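PDB 4L6D: 5-carboxyvanillate decarboxylase from Sphingomonas paucimobilis, which probably catalyses the manganese-dependent removal of a carboxyl group from 5-carboxyvanillate, giving vanillate, in an amidohydrolase-type barrel. Local coordinates for residues A112-F117 / R330-T335; R127-V132 / F161-A166; S212-F215 / R220-I223; A278-S283 / V307-T312. All coordinates share one frame; numbering follows the deposited sequence.

Interaction 1: A112-F117 / R330-T335; sequences AGLGTF and RIFRIT
Ala112 points its methyl group at the C-terminal tail and meets the tip of Ile334, with CB 3.9 Å from Ile334 CD1. A small residue suits the place, because Leu73 and Asn139 also touch this methyl and Ile334 has to fit beside them. Gly113, which has no side chain to offer, contributes its backbone: its N is hydrogen-bonded to Asn139 OD1, while Asn139 ND2 binds Phe332 O, and one amide thus ties strand to tail. Leu114 carries the other half of the contact. Its CG lies anti to the carbonyl carbon (chi1 -58°), and the CD2 branch reaches the Phe332 ring, 3.8 Å from Phe332 CD1 and equally 3.8 Å from Phe332 CE1. The methyl is thus equidistant from these two ring carbons and comes in obliquely. Ile331 CG2 lies over the centre of one ring face, 3.9 Å above the plane of Phe332, and Leu73 touches both Leu114 and Phe332. Thr116 and Phe117 turn instead to strand 140-144, and Phe117 also to helix 158-167.

The tail can make these contacts because helix 317-331 ends just before Phe332; Arg333 then adopts left-handed backbone angles, and Ile334 is extended beside the strand. In this TIM-barrel fold the arrangement lays the chain's end across the N-terminal end of the strands. Between the side chains the contact is purely apolar, so shape and the exclusion of water hold it together, while Asn139 supplies directional bonds to both segments.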
loop_
_atom_site.group_PDB
_atom_site.type_symbol
_atom_site.label_atom_id
_atom_site.label_comp_id
_atom_site.label_asym_id
_atom_site.label_seq_id
_atom_site.Cartn_x
_atom_site.Cartn_y
_atom_site.Cartn_z
ATOM N N ALA A 112 -15.936 15.904 20.552
ATOM C CA ALA A 112 -14.667 16.617 20.537
ATOM C C ALA A 112 -14.443 17.024 19.080
ATOM O O ALA A 112 -15.184 16.585 18.201
ATOM C CB ALA A 112 -13.534 15.728 21.060
ATOM N N GLY A 113 -13.445 17.863 18.807
ATOM C CA GLY A 113 -13.266 18.340 17.451
ATOM C C GLY A 113 -11.843 18.610 17.024
ATOM O O GLY A 113 -11.009 19.055 17.813
ATOM N N LEU A 114 -11.585 18.335 15.747
ATOM C CA LEU A 114 -10.323 18.655 15.097
ATOM C C LEU A 114 -10.527 19.872 14.214
ATOM O O LEU A 114 -11.474 19.930 13.420
ATOM C CB LEU A 114 -9.863 17.483 14.235
ATOM C CG LEU A 114 -9.662 16.150 14.971
ATOM C CD1 LEU A 114 -9.174 15.095 13.997
ATOM C CD2 LEU A 114 -8.662 16.318 16.115
ATOM N N GLY A 115 -9.654 20.858 14.360
ATOM C CA GLY A 115 -9.674 22.020 13.491
ATOM C C GLY A 115 -8.935 21.702 12.214
ATOM O O GLY A 115 -8.182 20.734 12.164
ATOM N N THR A 116 -9.149 22.507 11.180
ATOM C CA THR A 116 -8.459 22.307 9.913
ATOM C C THR A 116 -7.828 23.624 9.492
ATOM O O THR A 116 -7.840 24.595 10.249
ATOM C CB THR A 116 -9.400 21.677 8.825
ATOM O OG1 THR A 116 -8.621 21.131 7.744
ATOM C CG2 THR A 116 -10.407 22.682 8.290
ATOM N N PHE A 117 -7.232 23.645 8.311
ATOM C CA PHE A 117 -6.548 24.834 7.833
ATOM C C PHE A 117 -6.348 24.726 6.337
ATOM O O PHE A 117 -6.573 23.673 5.750
ATOM C CB PHE A 117 -5.193 25.005 8.539
ATOM C CG PHE A 117 -4.352 23.754 8.561
ATOM C CD1 PHE A 117 -4.504 22.817 9.587
ATOM C CD2 PHE A 117 -3.406 23.519 7.577
ATOM C CE1 PHE A 117 -3.743 21.661 9.617
ATOM C CE2 PHE A 117 -2.626 22.353 7.612
ATOM C CZ PHE A 117 -2.803 21.431 8.636
ATOM N N ARG A 330 -5.822 10.752 25.630
ATOM C CA ARG A 330 -4.469 11.275 25.778
ATOM C C ARG A 330 -4.047 12.094 24.559
ATOM O O ARG A 330 -3.664 13.263 24.682
ATOM C CB ARG A 330 -3.485 10.124 25.973
ATOM C CG ARG A 330 -2.042 10.564 26.131
ATOM C CD ARG A 330 -1.102 9.363 26.201
ATOM N NE ARG A 330 -0.878 8.756 24.888
ATOM C CZ ARG A 330 -1.317 7.554 24.522
ATOM N NH1 ARG A 330 -1.999 6.806 25.375
ATOM N NH2 ARG A 330 -1.060 7.099 23.305
ATOM N N ILE A 331 -4.121 11.476 23.386
ATOM C CA ILE A 331 -3.613 12.090 22.161
ATOM C C ILE A 331 -4.398 13.333 21.760
ATOM O O ILE A 331 -3.823 14.305 21.255
ATOM C CB ILE A 331 -3.581 11.060 21.014
ATOM C CG1 ILE A 331 -2.508 10.005 21.310
ATOM C CG2 ILE A 331 -3.360 11.734 19.646
ATOM C CD1 ILE A 331 -2.565 8.796 20.405
ATOM N N PHE A 332 -5.705 13.305 22.003
ATOM C CA PHE A 332 -6.586 14.399 21.588
ATOM C C PHE A 332 -7.158 15.236 22.737
ATOM O O PHE A 332 -8.199 15.885 22.581
ATOM C CB PHE A 332 -7.704 13.855 20.702
ATOM C CG PHE A 332 -7.223 13.313 19.383
ATOM C CD1 PHE A 332 -6.634 14.145 18.443
ATOM C CD2 PHE A 332 -7.354 11.960 19.087
ATOM C CE1 PHE A 332 -6.194 13.637 17.223
ATOM C CE2 PHE A 332 -6.922 11.447 17.873
ATOM C CZ PHE A 332 -6.345 12.292 16.933
ATOM N N ARG A 333 -6.495 15.214 23.889
ATOM C CA ARG A 333 -6.787 16.179 24.955
ATOM C C ARG A 333 -8.244 16.123 25.408
ATOM O O ARG A 333 -8.894 17.158 25.562
ATOM C CB ARG A 333 -6.475 17.609 24.482
ATOM C CG ARG A 333 -5.041 17.840 24.034
ATOM C CD ARG A 333 -4.801 19.308 23.658
ATOM N NE ARG A 333 -3.403 19.551 23.309
ATOM C CZ ARG A 333 -2.875 20.755 23.105
ATOM N NH1 ARG A 333 -3.625 21.847 23.217
ATOM N NH2 ARG A 333 -1.591 20.869 22.794
ATOM N N ILE A 334 -8.758 14.916 25.621
ATOM C CA ILE A 334 -10.135 14.744 26.075
ATOM C C ILE A 334 -10.130 14.343 27.541
ATOM O O ILE A 334 -9.388 13.447 27.942
ATOM C CB ILE A 334 -10.871 13.658 25.253
ATOM C CG1 ILE A 334 -10.932 14.059 23.775
ATOM C CG2 ILE A 334 -12.265 13.433 25.805
ATOM C CD1 ILE A 334 -11.411 12.932 22.860
ATOM N N THR A 335 -10.943 15.019 28.341
ATOM C CA THR A 335 -11.114 14.645 29.736
ATOM C C THR A 335 -12.139 13.524 29.835
ATOM O O THR A 335 -11.894 12.465 30.425
ATOM C CB THR A 335 -11.607 15.834 30.559
ATOM O OG1 THR A 335 -10.636 16.884 30.495
ATOM C CG2 THR A 335 -11.814 15.424 32.008
ATOM O OXT THR A 335 -13.238 13.663 29.303
#

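Interaction 2: R127-V132 / F161-A166; sequences REIERV and FEAIEA
Ile129 puts both of its branches onto helix 158-167 and has more surface buried here than any other residue of the two segments. CG2, anti to the backbone N, lies against the backbone of the facing helix, 3.9 Å from Ala163 O and 4.2 Å from Ala163 CB. The longer branch, whose CG1 is anti to the carbonyl carbon (chi1 -73°), runs on in extended form and brings CD1 to 3.7 Å from Ile164 CG1. A beta-branched residue fits because its two arms reach two successive neighbours, CG2 chiefly Ala163 and CD1 Ile164.

Ala163 probably allows the close approach of the helices: its CA is 6.6 Å from Ile129 CA, a spacing that suits a side chain of one methyl. Ile164 presents its flank, and the two isoleucines meet at a slant, with Ile164 CG1 rather than the chain end doing the touching.

Charged residues occupy other sides of helix 122-134. Arg131 grips Glu128 side-on, with NE 2.9 Å from Glu128 OE1 in a nearly straight bond (168°) and NH1 2.8 Å from Glu128 OE2 on its syn lone pair. Asn97 also binds that carboxylate, while Asp98 takes another nitrogen of Arg131, so both groups are probably fixed in rotation and bound to helix 86-106.

Helices 122-134 and 158-167 follow consecutive strands of the barrel and lie side by side on its outer wall. Ile129 and Ile164 both rest on Leu141 of strand 140-144, Ile164 also reaches Leu171 of strand 171-174, and helix 86-106 flanks helix 122-134.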
loop_
_atom_site.group_PDB
_atom_site.type_symbol
_atom_site.label_atom_id
_atom_site.label_comp_id
_atom_site.label_asym_id
_atom_site.label_seq_id
_atom_site.Cartn_x
_atom_site.Cartn_y
_atom_site.Cartn_z
ATOM N N ARG A 127 -0.957 30.827 11.570
ATOM C CA ARG A 127 -1.748 31.649 12.485
ATOM C C ARG A 127 -3.022 30.931 12.929
ATOM O O ARG A 127 -3.386 30.957 14.104
ATOM C CB ARG A 127 -2.152 32.968 11.823
ATOM C CG ARG A 127 -0.994 33.830 11.370
ATOM C CD ARG A 127 -0.041 34.122 12.503
ATOM N NE ARG A 127 -0.701 34.788 13.619
ATOM C CZ ARG A 127 -0.208 34.811 14.851
ATOM N NH1 ARG A 127 -0.859 35.437 15.823
ATOM N NH2 ARG A 127 0.936 34.192 15.110
ATOM N N GLU A 128 -3.720 30.307 11.984
ATOM C CA GLU A 128 -4.968 29.630 12.316
ATOM C C GLU A 128 -4.739 28.430 13.228
ATOM O O GLU A 128 -5.514 28.190 14.158
ATOM C CB GLU A 128 -5.725 29.226 11.045
ATOM C CG GLU A 128 -7.092 28.561 11.280
ATOM C CD GLU A 128 -8.100 29.433 12.023
ATOM O OE1 GLU A 128 -7.871 30.650 12.197
ATOM O OE2 GLU A 128 -9.136 28.882 12.442
ATOM N N ILE A 129 -3.667 27.688 12.973
ATOM C CA ILE A 129 -3.307 26.554 13.822
ATOM C C ILE A 129 -3.105 27.022 15.263
ATOM O O ILE A 129 -3.621 26.397 16.192
ATOM C CB ILE A 129 -2.075 25.825 13.257
ATOM C CG1 ILE A 129 -2.494 25.050 12.011
ATOM C CG2 ILE A 129 -1.446 24.891 14.297
ATOM C CD1 ILE A 129 -1.359 24.692 11.078
ATOM N N GLU A 130 -2.397 28.132 15.445
ATOM C CA GLU A 130 -2.207 28.683 16.780
ATOM C C GLU A 130 -3.545 29.065 17.406
ATOM O O GLU A 130 -3.775 28.800 18.585
ATOM C CB GLU A 130 -1.267 29.889 16.749
ATOM C CG GLU A 130 -1.143 30.590 18.096
ATOM C CD GLU A 130 -0.110 31.695 18.096
ATOM O OE1 GLU A 130 -0.056 32.440 19.092
ATOM O OE2 GLU A 130 0.649 31.817 17.109
ATOM N N ARG A 131 -4.437 29.667 16.620
ATOM C CA ARG A 131 -5.750 30.054 17.140
ATOM C C ARG A 131 -6.576 28.829 17.552
ATOM O O ARG A 131 -7.247 28.849 18.587
ATOM C CB ARG A 131 -6.511 30.910 16.112
ATOM C CG ARG A 131 -7.780 31.557 16.655
ATOM C CD ARG A 131 -8.520 32.369 15.587
ATOM N NE ARG A 131 -9.222 31.505 14.646
ATOM C CZ ARG A 131 -10.512 31.194 14.730
ATOM N NH1 ARG A 131 -11.053 30.392 13.823
ATOM N NH2 ARG A 131 -11.267 31.689 15.703
ATOM N N VAL A 132 -6.524 27.777 16.740
ATOM C CA VAL A 132 -7.222 26.530 17.040
ATOM C C VAL A 132 -6.765 25.964 18.384
ATOM O O VAL A 132 -7.585 25.549 19.208
ATOM C CB VAL A 132 -6.999 25.496 15.900
ATOM C CG1 VAL A 132 -7.394 24.094 16.330
ATOM C CG2 VAL A 132 -7.768 25.920 14.647
ATOM N N PHE A 161 4.070 22.883 9.567
ATOM C CA PHE A 161 4.517 21.870 10.523
ATOM C C PHE A 161 5.243 22.471 11.716
ATOM O O PHE A 161 5.149 21.946 12.814
ATOM C CB PHE A 161 5.306 20.759 9.819
ATOM C CG PHE A 161 4.434 19.931 8.952
ATOM C CD1 PHE A 161 3.583 19.001 9.513
ATOM C CD2 PHE A 161 4.365 20.176 7.591
ATOM C CE1 PHE A 161 2.719 18.266 8.719
ATOM C CE2 PHE A 161 3.498 19.458 6.792
ATOM C CZ PHE A 161 2.671 18.506 7.354
ATOM N N GLU A 162 5.929 23.587 11.508
ATOM C CA GLU A 162 6.507 24.331 12.622
ATOM C C GLU A 162 5.414 24.737 13.611
ATOM O O GLU A 162 5.548 24.529 14.815
ATOM C CB GLU A 162 7.246 25.563 12.104
ATOM C CG GLU A 162 7.908 26.382 13.194
ATOM C CD GLU A 162 8.546 27.628 12.636
ATOM O OE1 GLU A 162 7.880 28.328 11.843
ATOM O OE2 GLU A 162 9.715 27.905 12.977
ATOM N N ALA A 163 4.314 25.275 13.092
ATOM C CA ALA A 163 3.220 25.711 13.951
ATOM C C ALA A 163 2.510 24.531 14.606
ATOM O O ALA A 163 2.127 24.618 15.772
ATOM C CB ALA A 163 2.228 26.579 13.166
ATOM N N ILE A 164 2.328 23.433 13.868
ATOM C CA ILE A 164 1.686 22.255 14.438
ATOM C C ILE A 164 2.537 21.713 15.580
ATOM O O ILE A 164 2.032 21.483 16.687
ATOM C CB ILE A 164 1.417 21.166 13.386
ATOM C CG1 ILE A 164 0.394 21.663 12.361
ATOM C CG2 ILE A 164 0.928 19.884 14.073
ATOM C CD1 ILE A 164 0.083 20.645 11.275
ATOM N N GLU A 165 3.835 21.531 15.329
ATOM C CA GLU A 165 4.725 21.072 16.390
ATOM C C GLU A 165 4.646 21.950 17.635
ATOM O O GLU A 165 4.514 21.441 18.750
ATOM C CB GLU A 165 6.171 21.001 15.912
ATOM C CG GLU A 165 7.051 20.304 16.918
ATOM C CD GLU A 165 8.519 20.403 16.590
ATOM O OE1 GLU A 165 8.945 21.434 16.033
ATOM O OE2 GLU A 165 9.247 19.440 16.908
ATOM N N ALA A 166 4.714 23.262 17.446
ATOM C CA ALA A 166 4.718 24.186 18.572
ATOM C C ALA A 166 3.390 24.165 19.332
ATOM O O ALA A 166 3.358 24.410 20.540
ATOM C CB ALA A 166 5.028 25.598 18.089
#

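Interaction 3: S212-F215 / R220-I223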
loop_
_atom_site.group_PDB
_atom_site.type_symbol
_atom_site.label_atom_id
_atom_site.label_comp_id
_atom_site.label_asym_id
_atom_site.label_seq_id
_atom_site.Cartn_x
_atom_site.Cartn_y
_atom_site.Cartn_z
ATOM N N SER A 212 11.922 12.016 4.016
ATOM C CA SER A 212 12.484 13.338 3.775
ATOM C C SER A 212 13.166 13.914 5.011
ATOM O O SER A 212 13.866 14.923 4.918
ATOM C CB SER A 212 11.405 14.314 3.312
ATOM O OG SER A 212 10.555 14.651 4.392
ATOM N N GLY A 213 12.956 13.285 6.169
ATOM C CA GLY A 213 13.549 13.771 7.405
ATOM C C GLY A 213 12.718 14.821 8.115
ATOM O O GLY A 213 13.218 15.541 8.979
ATOM N N LEU A 214 11.436 14.891 7.773
ATOM C CA LEU A 214 10.559 15.889 8.376
ATOM C C LEU A 214 10.527 15.732 9.894
ATOM O O LEU A 214 10.424 16.711 10.624
ATOM C CB LEU A 214 9.145 15.774 7.798
ATOM C CG LEU A 214 8.171 16.887 8.196
ATOM C CD1 LEU A 214 8.523 18.197 7.496
ATOM C CD2 LEU A 214 6.728 16.469 7.885
ATOM N N PHE A 215 10.632 14.493 10.364
ATOM C CA PHE A 215 10.588 14.242 11.802
ATOM C C PHE A 215 11.912 14.416 12.539
ATOM O O PHE A 215 11.939 14.357 13.763
ATOM C CB PHE A 215 9.904 12.910 12.095
ATOM C CG PHE A 215 8.533 12.826 11.483
ATOM C CD1 PHE A 215 7.459 13.457 12.086
ATOM C CD2 PHE A 215 8.335 12.172 10.261
ATOM C CE1 PHE A 215 6.181 13.410 11.501
ATOM C CE2 PHE A 215 7.075 12.121 9.681
ATOM C CZ PHE A 215 6.000 12.741 10.302
ATOM N N ARG A 220 8.861 16.656 17.560
ATOM C CA ARG A 220 7.714 16.532 18.461
ATOM C C ARG A 220 6.363 16.493 17.746
ATOM O O ARG A 220 5.326 16.521 18.399
ATOM C CB ARG A 220 7.691 17.660 19.494
ATOM C CG ARG A 220 8.907 17.685 20.395
ATOM C CD ARG A 220 8.791 16.672 21.515
ATOM N NE ARG A 220 7.660 16.920 22.408
ATOM C CZ ARG A 220 7.656 17.803 23.405
ATOM N NH1 ARG A 220 8.718 18.558 23.644
ATOM N NH2 ARG A 220 6.575 17.937 24.161
ATOM N N LEU A 221 6.356 16.434 16.416
ATOM C CA LEU A 221 5.103 16.251 15.694
ATOM C C LEU A 221 4.400 14.961 16.092
ATOM O O LEU A 221 5.051 13.926 16.287
ATOM C CB LEU A 221 5.365 16.167 14.199
ATOM C CG LEU A 221 5.572 17.453 13.432
ATOM C CD1 LEU A 221 5.842 17.107 11.976
ATOM C CD2 LEU A 221 4.333 18.354 13.561
ATOM N N LYS A 222 3.074 15.011 16.200
ATOM C CA LYS A 222 2.293 13.786 16.312
ATOM C C LYS A 222 1.320 13.727 15.141
ATOM O O LYS A 222 0.535 14.654 14.921
ATOM C CB LYS A 222 1.546 13.692 17.644
ATOM C CG LYS A 222 0.796 12.368 17.859
ATOM C CD LYS A 222 1.752 11.182 18.121
ATOM C CE LYS A 222 2.270 11.200 19.555
ATOM N NZ LYS A 222 3.408 10.253 19.771
ATOM N N ILE A 223 1.412 12.641 14.388
ATOM C CA ILE A 223 0.592 12.401 13.203
ATOM C C ILE A 223 -0.290 11.187 13.458
ATOM O O ILE A 223 0.160 10.191 14.032
ATOM C CB ILE A 223 1.480 12.119 11.967
ATOM C CG1 ILE A 223 2.527 13.226 11.770
ATOM C CG2 ILE A 223 0.619 11.896 10.707
ATOM C CD1 ILE A 223 1.954 14.602 11.487
#
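Phe215 and Leu221 pack together where the chain leaves the short helix 214-217 and loops back to enter strand 223-225 of the TIM barrel. The tight part is centred on one corner of the Phe215 ring. Leu221 CD1 comes to 3.7 Å from Phe215 CE1 at an oblique angle, the two side chains crossing at about a right angle, while Ile223 approaches the ring edge near its plane. Phe215 CG lies anti to the carbonyl carbon (chi1 -55°), carrying the ring to these two aliphatic residues; Phe267 and Tyr262 add aromatic neighbours. An alanine here is likely to leave a gap beside Leu221 and Ile223 and to deprive Phe267 of its ring partner.

The looser part lies at Leu214, whose CD2 stays 4.2 Å from Leu221 CD1. Past Leu214, Ser212 packs on Tyr189 of the second subunit; next to Leu221, exposed Arg220 points away. Gly213 ends helix 197-211 in a Schellman motif and also stands at the N-cap position of the next helix; at its positive phi of 87° a CB would collide with the carbonyl O of Ser212. On the tight side, Ile223 CG1 lies 3.7 Å from Phe215 CE1 and 3.8 Å from Phe215 CZ.

Interaction 4: A278-S283 / V307-T312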
loop_
_atom_site.group_PDB
_atom_site.type_symbol
_atom_site.label_atom_id
_atom_site.label_comp_id
_atom_site.label_asym_id
_atom_site.label_seq_id
_atom_site.Cartn_x
_atom_site.Cartn_y
_atom_site.Cartn_z
ATOM N N ALA A 278 -7.692 -9.513 13.311
ATOM C CA ALA A 278 -6.338 -9.936 12.963
ATOM C C ALA A 278 -5.436 -8.740 12.698
ATOM O O ALA A 278 -4.283 -8.723 13.132
ATOM C CB ALA A 278 -6.355 -10.854 11.737
ATOM N N ALA A 279 -5.950 -7.751 11.968
ATOM C CA ALA A 279 -5.162 -6.565 11.658
ATOM C C ALA A 279 -4.958 -5.737 12.920
ATOM O O ALA A 279 -3.915 -5.107 13.099
ATOM C CB ALA A 279 -5.842 -5.720 10.574
ATOM N N LEU A 280 -5.966 -5.734 13.790
ATOM C CA LEU A 280 -5.869 -5.003 15.060
ATOM C C LEU A 280 -4.780 -5.625 15.927
ATOM O O LEU A 280 -3.930 -4.909 16.477
ATOM C CB LEU A 280 -7.208 -5.030 15.813
ATOM C CG LEU A 280 -7.193 -4.465 17.239
ATOM C CD1 LEU A 280 -6.794 -2.999 17.221
ATOM C CD2 LEU A 280 -8.550 -4.640 17.912
ATOM N N ARG A 281 -4.803 -6.952 16.047
ATOM C CA ARG A 281 -3.792 -7.675 16.811
ATOM C C ARG A 281 -2.376 -7.434 16.278
ATOM O O ARG A 281 -1.446 -7.207 17.056
ATOM C CB ARG A 281 -4.106 -9.176 16.823
ATOM C CG ARG A 281 -5.079 -9.598 17.911
ATOM C CD ARG A 281 -5.325 -11.111 17.909
ATOM N NE ARG A 281 -6.505 -11.491 17.132
ATOM C CZ ARG A 281 -6.470 -12.059 15.930
ATOM N NH1 ARG A 281 -7.600 -12.361 15.299
ATOM N NH2 ARG A 281 -5.305 -12.332 15.357
ATOM N N TYR A 282 -2.219 -7.482 14.955
ATOM C CA TYR A 282 -0.934 -7.220 14.312
ATOM C C TYR A 282 -0.433 -5.803 14.663
ATOM O O TYR A 282 0.734 -5.600 15.021
ATOM C CB TYR A 282 -1.047 -7.382 12.776
ATOM C CG TYR A 282 0.208 -6.881 12.090
ATOM C CD1 TYR A 282 1.294 -7.726 11.889
ATOM C CD2 TYR A 282 0.336 -5.546 11.714
ATOM C CE1 TYR A 282 2.459 -7.262 11.321
ATOM C CE2 TYR A 282 1.502 -5.068 11.153
ATOM C CZ TYR A 282 2.559 -5.927 10.962
ATOM O OH TYR A 282 3.734 -5.469 10.412
ATOM N N SER A 283 -1.326 -4.825 14.573
ATOM C CA SER A 283 -0.946 -3.435 14.809
ATOM C C SER A 283 -0.537 -3.187 16.257
ATOM O O SER A 283 0.463 -2.506 16.525
ATOM C CB SER A 283 -2.077 -2.493 14.395
ATOM O OG SER A 283 -2.310 -2.652 13.003
ATOM N N VAL A 307 -18.636 -0.624 16.473
ATOM C CA VAL A 307 -18.731 -0.797 17.915
ATOM C C VAL A 307 -18.568 -2.266 18.305
ATOM O O VAL A 307 -17.807 -2.597 19.222
ATOM C CB VAL A 307 -20.077 -0.239 18.429
ATOM C CG1 VAL A 307 -20.344 -0.664 19.878
ATOM C CG2 VAL A 307 -20.083 1.282 18.302
ATOM N N GLN A 308 -19.270 -3.151 17.609
ATOM C CA GLN A 308 -19.223 -4.558 17.965
ATOM C C GLN A 308 -17.852 -5.154 17.690
ATOM O O GLN A 308 -17.408 -6.043 18.422
ATOM C CB GLN A 308 -20.371 -5.304 17.293
ATOM C CG GLN A 308 -21.693 -4.778 17.848
ATOM C CD GLN A 308 -22.927 -5.249 17.107
ATOM O OE1 GLN A 308 -22.899 -6.234 16.361
ATOM N NE2 GLN A 308 -24.036 -4.552 17.338
ATOM N N PHE A 309 -17.167 -4.623 16.679
ATOM C CA PHE A 309 -15.787 -5.018 16.385
ATOM C C PHE A 309 -14.868 -4.803 17.597
ATOM O O PHE A 309 -14.149 -5.724 18.011
ATOM C CB PHE A 309 -15.302 -4.257 15.142
ATOM C CG PHE A 309 -13.807 -4.026 15.074
ATOM C CD1 PHE A 309 -12.915 -5.070 14.842
ATOM C CD2 PHE A 309 -13.303 -2.730 15.202
ATOM C CE1 PHE A 309 -11.537 -4.826 14.753
ATOM C CE2 PHE A 309 -11.936 -2.479 15.117
ATOM C CZ PHE A 309 -11.052 -3.529 14.900
ATOM N N ILE A 310 -14.913 -3.619 18.199
ATOM C CA ILE A 310 -14.043 -3.376 19.348
ATOM C C ILE A 310 -14.550 -4.045 20.639
ATOM O O ILE A 310 -13.745 -4.568 21.414
ATOM C CB ILE A 310 -13.712 -1.868 19.529
ATOM C CG1 ILE A 310 -12.674 -1.658 20.636
ATOM C CG2 ILE A 310 -14.955 -1.069 19.835
ATOM C CD1 ILE A 310 -11.342 -2.316 20.364
ATOM N N ARG A 311 -15.869 -4.078 20.855
ATOM C CA ARG A 311 -16.405 -4.719 22.060
ATOM C C ARG A 311 -16.069 -6.207 22.120
ATOM O O ARG A 311 -15.987 -6.789 23.207
ATOM C CB ARG A 311 -17.923 -4.528 22.178
ATOM C CG ARG A 311 -18.367 -3.108 22.532
ATOM C CD ARG A 311 -19.829 -3.166 22.975
ATOM N NE ARG A 311 -20.509 -1.869 22.979
ATOM C CZ ARG A 311 -20.355 -0.943 23.915
ATOM N NH1 ARG A 311 -19.533 -1.158 24.938
ATOM N NH2 ARG A 311 -21.028 0.202 23.825
ATOM N N THR A 312 -15.905 -6.828 20.956
ATOM C CA THR A 312 -15.616 -8.253 20.901
ATOM C C THR A 312 -14.154 -8.566 20.584
ATOM O O THR A 312 -13.822 -9.728 20.342
ATOM C CB THR A 312 -16.481 -8.975 19.856
ATOM O OG1 THR A 312 -16.185 -8.446 18.551
ATOM C CG2 THR A 312 -17.966 -8.790 20.166
#
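Leu280 reaches across from helix 277-287 to Phe309 and Ile310 of helix 303-311, the helices that follow the last two strands of the TIM barrel. Its CG lies anti to the backbone N (chi1 172°), and the CD2 methyl does all the touching. It is 4.1 Å from Phe309 CZ, meeting the far end of the ring at a slant, and 4.4 Å from Ile310 CD1. A long, branched leucine suits a site where the backbones stand well apart, the nearest CA atoms, those of Leu280 and Ile310, being 9.4 Å from each other.

Around this first shell, His277 probably helps to place Phe309: the two rings meet at about 20° between planes, and His277 NE2 is hydrogen-bonded to Phe309 O. Ile310 leans on Leu4 and Trp294. On another side of helix 277-287, Ala279 and Ser283 pack on Phe234 of the second subunit, so this helix joins the barrel wall to the dimer interface.

Each helix also uses a hydroxyl to double a backbone bond. Ser283 OG lies 2.9 Å from Ala279 O, and Thr312 OG1 donates to Gln308 O over 2.7 Å, reaching that oxygen from the opposite face of its plane to Thr312 N.

In the fold
Interactions 1, 2 and 3 form a continuous patch of the barrel, whereas interaction 4 lies across the chain's centre from interaction 2, about 33 Å away between centres. Phe117 joins the first two, its CD1 3.9 Å from Ile129 CG1, and its ring also touches Ile164. Interaction 2 passes on to interaction 3 through Leu221 CD2, 3.8 Å from Ile164 CG2, and through a probable hydrogen bond from Arg220 N to Glu165 OE2. Interaction 1 is nearest the manganese site: the side chain of Leu114 is about 7 Å from that of Glu8, a metal ligand. In interaction 4 the side chain of Phe309 is about 8 Å from a bound 4-hydroxy-3-methoxybenzoate.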